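Local coordinates for protein putative Nitroreductase (Anabaena variabilis ATCC 29413, PDB 3EO7) that binds flavin mononucleotide and is probably an oxidoreductase of the nitroreductase family, at residues L469-I472 with G477-G480; K351-F356 with I472-G477. All coordinates share one frame; numbering follows the deposited sequence.

Contact 1: L469-I472 with G477-G480; sequences LAAI and GVSG. With FMN (flavin mononucleotide), chain B.
Ala-471, near the end of helix 452-473, lies closest to Gly-477, the first residue of strand 477-481, with their CA atoms 6.3 Å apart and no backbone hydrogen bond between the two segments. This is a helix-turn-strand unit of the flavin-binding nitroreductase domain, in which the chain leaves the helix, reverses in a few residues and enters a strand that pairs antiparallel with strand 500-508. Between 469-472 and 477-480 themselves the contact is apolar. Ala-471 CB and Val-478 CB meet at 3.6 Å, a methyl pressed on a branch point, and Val-478 CG1 lies 3.8 Å from the same alanine methyl. That CG1 sits between the backbone N and the carbonyl carbon of its own residue, a crowded position that keeps it on the helix side. There it also receives Ile-472, whose CD1 approaches to 4.0 Å; the isoleucine and valine side chains cross at about a right angle. Ile-472 packs on Arg-334 as well, one of the residues that bind FMN, while Val-478 rests on Thr-505 and Leu-507 of the neighbouring strand. Farther along, 477-480 delivers two residues to the flavin pocket. Ser-479 OG, turned opposite its backbone N, lies 3.3 Å from FMN N1 and donates a hydrogen bond of 2.9 Å to Gly-480 O. A valine at Ser-479 removes the hydroxyl, which would probably leave Gly-480 O freer to shift beside the flavin and N1 without its polar neighbour. The bond meets Gly-480 O at a C=O...donor angle of 132°, tilted 18° from the carbonyl plane, and that same oxygen stands 3.1 Å from FMN C4A.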
ATOM      1  N   LEU A 469       2.044  -9.184  -6.941  1.00 15.75           N
ATOM      2  CA  LEU A 469       1.237 -10.404  -7.062  1.00 15.40           C
ATOM      3  C   LEU A 469       1.201 -10.878  -8.512  1.00 16.32           C
ATOM      4  O   LEU A 469       1.419 -12.076  -8.790  1.00 15.90           O
ATOM      5  CB  LEU A 469      -0.154 -10.171  -6.488  1.00 16.48           C
ATOM      6  CG  LEU A 469      -0.218 -10.036  -4.955  1.00 15.43           C
ATOM      7  CD1 LEU A 469      -1.635  -9.593  -4.499  1.00 15.25           C
ATOM      8  CD2 LEU A 469       0.242 -11.329  -4.263  1.00 15.32           C
ATOM      9  N   ALA A 470       0.991  -9.960  -9.439  1.00 16.10           N
ATOM     10  CA  ALA A 470       1.005 -10.327 -10.857  1.00 15.58           C
ATOM     11  C   ALA A 470       2.352 -10.931 -11.274  1.00 14.65           C
ATOM     12  O   ALA A 470       2.387 -11.926 -12.009  1.00 17.57           O
ATOM     13  CB  ALA A 470       0.619  -9.143 -11.759  1.00 14.99           C
ATOM     14  N   ALA A 471       3.446 -10.339 -10.815  1.00 15.70           N
ATOM     15  CA  ALA A 471       4.783 -10.814 -11.154  1.00 16.23           C
ATOM     16  C   ALA A 471       4.945 -12.235 -10.672  1.00 16.65           C
ATOM     17  O   ALA A 471       5.363 -13.103 -11.420  1.00 16.36           O
ATOM     18  CB  ALA A 471       5.886  -9.895 -10.526  1.00 14.64           C
ATOM     19  N   ILE A 472       4.629 -12.479  -9.403  1.00 16.53           N
ATOM     20  CA  ILE A 472       4.754 -13.816  -8.828  1.00 16.08           C
ATOM     21  C   ILE A 472       3.864 -14.830  -9.541  1.00 16.04           C
ATOM     22  O   ILE A 472       4.311 -15.938  -9.824  1.00 15.88           O
ATOM     23  CB  ILE A 472       4.472 -13.805  -7.307  1.00 17.82           C
ATOM     24  CG1 ILE A 472       5.510 -12.932  -6.570  1.00 17.70           C
ATOM     25  CG2 ILE A 472       4.364 -15.272  -6.765  1.00 15.57           C
ATOM     26  CD1 ILE A 472       6.986 -13.315  -6.796  1.00 17.41           C
ATOM     27  N   GLY A 477      10.293 -12.224 -11.086  1.00 17.59           N
ATOM     28  CA  GLY A 477      10.888 -11.625  -9.885  1.00 16.38           C
ATOM     29  C   GLY A 477      10.409 -10.192  -9.732  1.00 16.97           C
ATOM     30  O   GLY A 477      10.120  -9.514 -10.721  1.00 15.59           O
ATOM     31  N   VAL A 478      10.285  -9.752  -8.481  1.00 15.91           N
ATOM     32  CA  VAL A 478       9.802  -8.421  -8.188  1.00 15.72           C
ATOM     33  C   VAL A 478      10.269  -7.955  -6.824  1.00 15.93           C
ATOM     34  O   VAL A 478      10.413  -8.746  -5.904  1.00 16.54           O
ATOM     35  CB  VAL A 478       8.235  -8.379  -8.240  1.00 15.50           C
ATOM     36  CG1 VAL A 478       7.609  -9.389  -7.232  1.00 14.69           C
ATOM     37  CG2 VAL A 478       7.681  -6.925  -8.010  1.00 13.28           C
ATOM     38  N   SER A 479      10.530  -6.657  -6.711  1.00 16.73           N
ATOM     39  CA  SER A 479      10.799  -6.065  -5.429  1.00 13.99           C
ATOM     40  C   SER A 479      10.594  -4.566  -5.453  1.00 15.82           C
ATOM     41  O   SER A 479      11.089  -3.883  -6.341  1.00 14.31           O
ATOM     42  CB  SER A 479      12.230  -6.352  -4.953  1.00 16.25           C
ATOM     43  OG  SER A 479      12.446  -5.812  -3.638  1.00 16.64           O
ATOM     44  N   GLY A 480       9.922  -4.050  -4.433  1.00 13.27           N
ATOM     45  CA  GLY A 480       9.855  -2.634  -4.232  1.00 15.83           C
ATOM     46  C   GLY A 480      11.234  -2.152  -3.804  1.00 16.83           C
ATOM     47  O   GLY A 480      12.084  -2.946  -3.340  1.00 16.45           O
TER
HETATM   48  N1  FMN B 700      13.764  -4.923  -0.722  1.00 13.36           N
HETATM   49  C2  FMN B 700      15.054  -4.604  -1.112  1.00 19.23           C
HETATM   50  O2  FMN B 700      15.885  -5.482  -1.317  1.00 17.54           O
HETATM   51  N3  FMN B 700      15.494  -3.316  -1.261  1.00 16.12           N
HETATM   52  C4  FMN B 700      14.694  -2.245  -0.995  1.00 17.03           C
HETATM   53  O4  FMN B 700      15.088  -1.111  -1.326  1.00 16.24           O
HETATM   54  C4A FMN B 700      13.385  -2.518  -0.604  1.00 14.89           C
HETATM   55  N5  FMN B 700      12.538  -1.479  -0.269  1.00 12.76           N
HETATM   56  C5A FMN B 700      11.190  -1.752   0.038  1.00 13.33           C
HETATM   57  C6  FMN B 700      10.275  -0.730   0.267  1.00 12.98           C
HETATM   58  C7  FMN B 700       8.947  -0.999   0.594  1.00 13.46           C
HETATM   59  C7M FMN B 700       7.936   0.151   0.721  1.00 13.11           C
HETATM   60  C8  FMN B 700       8.511  -2.314   0.691  1.00 14.61           C
HETATM   61  C8M FMN B 700       7.047  -2.669   0.849  1.00 10.86           C
HETATM   62  C9  FMN B 700       9.413  -3.369   0.458  1.00 13.14           C
HETATM   63  C9A FMN B 700      10.750  -3.085   0.130  1.00 13.07           C
HETATM   64  N10 FMN B 700      11.649  -4.121  -0.093  1.00 14.49           N
HETATM   65  C10 FMN B 700      12.937  -3.848  -0.468  1.00 14.61           C
HETATM   66  C1' FMN B 700      11.299  -5.559   0.233  1.00 12.78           C
HETATM   67  C2' FMN B 700      11.325  -5.864   1.717  1.00 14.98           C
HETATM   68  O2' FMN B 700      12.690  -6.059   2.148  1.00 16.43           O
HETATM   69  C3' FMN B 700      10.468  -7.098   1.990  1.00 13.02           C
HETATM   70  O3' FMN B 700       9.092  -6.804   1.734  1.00 13.97           O
HETATM   71  C4' FMN B 700      10.651  -7.688   3.401  1.00 13.75           C
HETATM   72  O4' FMN B 700      12.022  -8.135   3.602  1.00 15.56           O
HETATM   73  C5' FMN B 700       9.688  -8.840   3.616  1.00 11.88           C
HETATM   74  O5' FMN B 700       9.866  -9.862   2.672  1.00 14.48           O
HETATM   75  P   FMN B 700       8.700 -10.338   1.716  1.00 14.60           P
HETATM   76  O1P FMN B 700       8.330  -9.166   0.814  1.00 14.99           O
HETATM   77  O2P FMN B 700       9.299 -11.500   0.931  1.00 14.81           O
HETATM   78  O3P FMN B 700       7.522 -10.785   2.531  1.00 13.91           O

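Contact 2: K351-F356 with I472-G477; sequences KALLDF and IQLNLG
Leu-474 and Leu-476 make a plain apolar packing contact with Ala-352 and Leu-353, where the turn after helix 452-473 lies against helix 347-358 within the nitroreductase domain. The backbones stay well apart: the nearest CA atoms, of Leu-353 and Leu-474, are 8.5 Å from each other, so side chains span the whole interval. Leu-474 CD1 does most of this. It touches Ala-352 CB at 3.8 Å and Leu-353 CD2 at 4.0 Å, one methyl meeting two consecutive residues of the helix. The two leucines run antiparallel past one another, so that their ends lie side by side. The other branch of Leu-353 ends in CD1, which meets Leu-476 CD1 at 4.1 Å, methyl to methyl. Although the CB of Leu-353 leaves the helix across the direction of the turn, its CG, anti to the carbonyl carbon (chi1 -59°), brings the end closer and gives one methyl to each leucine. A Schellman motif presents those leucines: Asn-475, at positive phi (62°), is its C-prime residue, Leu-476 N bonds to Ala-471 O, and Asn-475 N bonds to Ile-472 O at 3.0 Å. Between these two segments the contact thus rests on methyl packing and burial, while polar bonding between the helices lies elsewhere, as at Arg-466, which makes a cation-pi contact with Phe-356.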
ATOM      1  N   LYS A 351       3.050  -6.339 -20.375  1.00 13.73           N
ATOM      2  CA  LYS A 351       1.659  -5.917 -20.607  1.00 15.95           C
ATOM      3  C   LYS A 351       0.691  -6.553 -19.605  1.00 16.26           C
ATOM      4  O   LYS A 351      -0.242  -5.888 -19.136  1.00 15.00           O
ATOM      5  CB  LYS A 351       1.203  -6.205 -22.029  1.00 18.56           C
ATOM      6  CG  LYS A 351       1.800  -5.252 -23.069  1.00 19.88           C
ATOM      7  CD  LYS A 351       1.347  -5.549 -24.501  1.00 21.69           C
ATOM      8  CE  LYS A 351       1.914  -6.849 -25.031  1.00 23.42           C
ATOM      9  NZ  LYS A 351       1.571  -7.038 -26.504  1.00 27.66           N
ATOM     10  N   ALA A 352       0.891  -7.833 -19.301  1.00 15.84           N
ATOM     11  CA  ALA A 352       0.013  -8.551 -18.361  1.00 17.36           C
ATOM     12  C   ALA A 352       0.099  -7.921 -16.958  1.00 17.51           C
ATOM     13  O   ALA A 352      -0.940  -7.730 -16.297  1.00 15.93           O
ATOM     14  CB  ALA A 352       0.338 -10.044 -18.340  1.00 15.82           C
ATOM     15  N   LEU A 353       1.324  -7.592 -16.515  1.00 16.06           N
ATOM     16  CA  LEU A 353       1.533  -6.938 -15.210  1.00 17.61           C
ATOM     17  C   LEU A 353       0.776  -5.615 -15.148  1.00 16.08           C
ATOM     18  O   LEU A 353       0.080  -5.324 -14.168  1.00 16.51           O
ATOM     19  CB  LEU A 353       3.018  -6.686 -14.942  1.00 18.94           C
ATOM     20  CG  LEU A 353       3.937  -7.884 -14.919  1.00 25.74           C
ATOM     21  CD1 LEU A 353       5.378  -7.427 -14.649  1.00 25.27           C
ATOM     22  CD2 LEU A 353       3.440  -8.868 -13.896  1.00 25.48           C
ATOM     23  N   LEU A 354       0.909  -4.816 -16.215  1.00 17.13           N
ATOM     24  CA  LEU A 354       0.250  -3.512 -16.267  1.00 15.44           C
ATOM     25  C   LEU A 354      -1.270  -3.667 -16.309  1.00 16.53           C
ATOM     26  O   LEU A 354      -2.007  -2.856 -15.742  1.00 16.32           O
ATOM     27  CB  LEU A 354       0.743  -2.707 -17.465  1.00 14.83           C
ATOM     28  CG  LEU A 354       2.218  -2.311 -17.449  1.00 15.58           C
ATOM     29  CD1 LEU A 354       2.618  -1.563 -18.783  1.00 17.26           C
ATOM     30  CD2 LEU A 354       2.518  -1.474 -16.198  1.00 16.01           C
ATOM     31  N   ASP A 355      -1.734  -4.681 -17.011  1.00 17.00           N
ATOM     32  CA  ASP A 355      -3.170  -4.914 -17.141  1.00 15.99           C
ATOM     33  C   ASP A 355      -3.808  -5.221 -15.787  1.00 16.58           C
ATOM     34  O   ASP A 355      -4.823  -4.641 -15.433  1.00 17.36           O
ATOM     35  CB  ASP A 355      -3.423  -6.073 -18.108  1.00 15.47           C
ATOM     36  CG  ASP A 355      -4.897  -6.257 -18.414  1.00 17.58           C
ATOM     37  OD1 ASP A 355      -5.485  -5.368 -19.053  1.00 16.41           O
ATOM     38  OD2 ASP A 355      -5.447  -7.322 -18.022  1.00 18.21           O
ATOM     39  N   PHE A 356      -3.183  -6.110 -15.022  1.00 15.74           N
ATOM     40  CA  PHE A 356      -3.729  -6.490 -13.729  1.00 13.22           C
ATOM     41  C   PHE A 356      -3.668  -5.311 -12.752  1.00 14.18           C
ATOM     42  O   PHE A 356      -4.550  -5.126 -11.933  1.00 16.57           O
ATOM     43  CB  PHE A 356      -3.043  -7.706 -13.153  1.00 14.48           C
ATOM     44  CG  PHE A 356      -3.547  -8.056 -11.782  1.00 16.82           C
ATOM     45  CD1 PHE A 356      -4.831  -8.567 -11.642  1.00 14.94           C
ATOM     46  CD2 PHE A 356      -2.785  -7.881 -10.656  1.00 17.70           C
ATOM     47  CE1 PHE A 356      -5.344  -8.885 -10.387  1.00 17.41           C
ATOM     48  CE2 PHE A 356      -3.293  -8.221  -9.380  1.00 15.59           C
ATOM     49  CZ  PHE A 356      -4.582  -8.710  -9.256  1.00 16.95           C
ATOM     50  N   ILE A 472       4.629 -12.479  -9.403  1.00 16.53           N
ATOM     51  CA  ILE A 472       4.754 -13.816  -8.828  1.00 16.08           C
ATOM     52  C   ILE A 472       3.864 -14.830  -9.541  1.00 16.04           C
ATOM     53  O   ILE A 472       4.311 -15.938  -9.824  1.00 15.88           O
ATOM     54  CB  ILE A 472       4.472 -13.805  -7.307  1.00 17.82           C
ATOM     55  CG1 ILE A 472       5.510 -12.932  -6.570  1.00 17.70           C
ATOM     56  CG2 ILE A 472       4.364 -15.272  -6.765  1.00 15.57           C
ATOM     57  CD1 ILE A 472       6.986 -13.315  -6.796  1.00 17.41           C
ATOM     58  N   GLN A 473       2.626 -14.455  -9.875  1.00 15.34           N
ATOM     59  CA  GLN A 473       1.743 -15.328 -10.639  1.00 15.90           C
ATOM     60  C   GLN A 473       2.341 -15.754 -11.970  1.00 17.94           C
ATOM     61  O   GLN A 473       2.145 -16.882 -12.396  1.00 16.67           O
ATOM     62  CB  GLN A 473       0.415 -14.640 -10.885  1.00 15.16           C
ATOM     63  CG  GLN A 473      -0.597 -15.382 -11.784  1.00 16.33           C
ATOM     64  CD  GLN A 473      -1.034 -16.733 -11.258  1.00 21.49           C
ATOM     65  OE1 GLN A 473      -0.956 -17.009 -10.061  1.00 19.87           O
ATOM     66  NE2 GLN A 473      -1.531 -17.589 -12.168  1.00 19.49           N
ATOM     67  N   LEU A 474       3.069 -14.842 -12.609  1.00 17.33           N
ATOM     68  CA  LEU A 474       3.746 -15.085 -13.884  1.00 16.92           C
ATOM     69  C   LEU A 474       5.165 -15.666 -13.754  1.00 18.70           C
ATOM     70  O   LEU A 474       5.895 -15.691 -14.744  1.00 18.21           O
ATOM     71  CB  LEU A 474       3.771 -13.798 -14.714  1.00 18.42           C
ATOM     72  CG  LEU A 474       2.393 -13.223 -15.113  1.00 21.25           C
ATOM     73  CD1 LEU A 474       2.577 -12.058 -16.067  1.00 25.04           C
ATOM     74  CD2 LEU A 474       1.493 -14.257 -15.732  1.00 28.22           C
ATOM     75  N   ASN A 475       5.540 -16.125 -12.552  1.00 17.35           N
ATOM     76  CA  ASN A 475       6.855 -16.749 -12.315  1.00 20.22           C
ATOM     77  C   ASN A 475       8.006 -15.801 -12.580  1.00 19.84           C
ATOM     78  O   ASN A 475       9.096 -16.207 -13.014  1.00 20.21           O
ATOM     79  CB  ASN A 475       7.003 -17.997 -13.180  1.00 20.62           C
ATOM     80  CG  ASN A 475       5.922 -19.019 -12.903  1.00 27.18           C
ATOM     81  OD1 ASN A 475       5.243 -19.484 -13.815  1.00 38.38           O
ATOM     82  ND2 ASN A 475       5.728 -19.334 -11.642  1.00 24.47           N
ATOM     83  N   LEU A 476       7.761 -14.540 -12.279  1.00 15.58           N
ATOM     84  CA  LEU A 476       8.745 -13.484 -12.434  1.00 16.65           C
ATOM     85  C   LEU A 476       9.256 -13.050 -11.064  1.00 15.77           C
ATOM     86  O   LEU A 476       8.758 -13.502 -10.014  1.00 18.94           O
ATOM     87  CB  LEU A 476       8.121 -12.293 -13.157  1.00 18.47           C
ATOM     88  CG  LEU A 476       7.516 -12.557 -14.538  1.00 20.02           C
ATOM     89  CD1 LEU A 476       6.882 -11.230 -15.039  1.00 20.56           C
ATOM     90  CD2 LEU A 476       8.531 -13.138 -15.507  1.00 21.52           C
ATOM     91  N   GLY A 477      10.293 -12.224 -11.086  1.00 17.59           N
ATOM     92  CA  GLY A 477      10.888 -11.625  -9.885  1.00 16.38           C
ATOM     93  C   GLY A 477      10.409 -10.192  -9.732  1.00 16.97           C
ATOM     94  O   GLY A 477      10.120  -9.514 -10.721  1.00 15.59           O
TER

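Helix 452-473 serves both contacts, whose centres are 7 Å apart. Their segments overlap at Ile-472 and Gly-477, which act in contact 1, while contact 2 uses Leu-474 and Leu-476 of the turn between them. Leu-353 CD2 packs 3.4 Å from Ala-471 N, and Ala-470 CB lies 3.8 Å from Phe-356 CD2. Contact 1 is the more deeply buried, with three of its four touching residues buried against two of four in contact 2. Both are apolar across their segments, but contact 1 joins neighbours in sequence and runs on into the flavin pocket, where polar groups take over, whereas contact 2 brings in a helix more than a hundred residues earlier, away from that pocket.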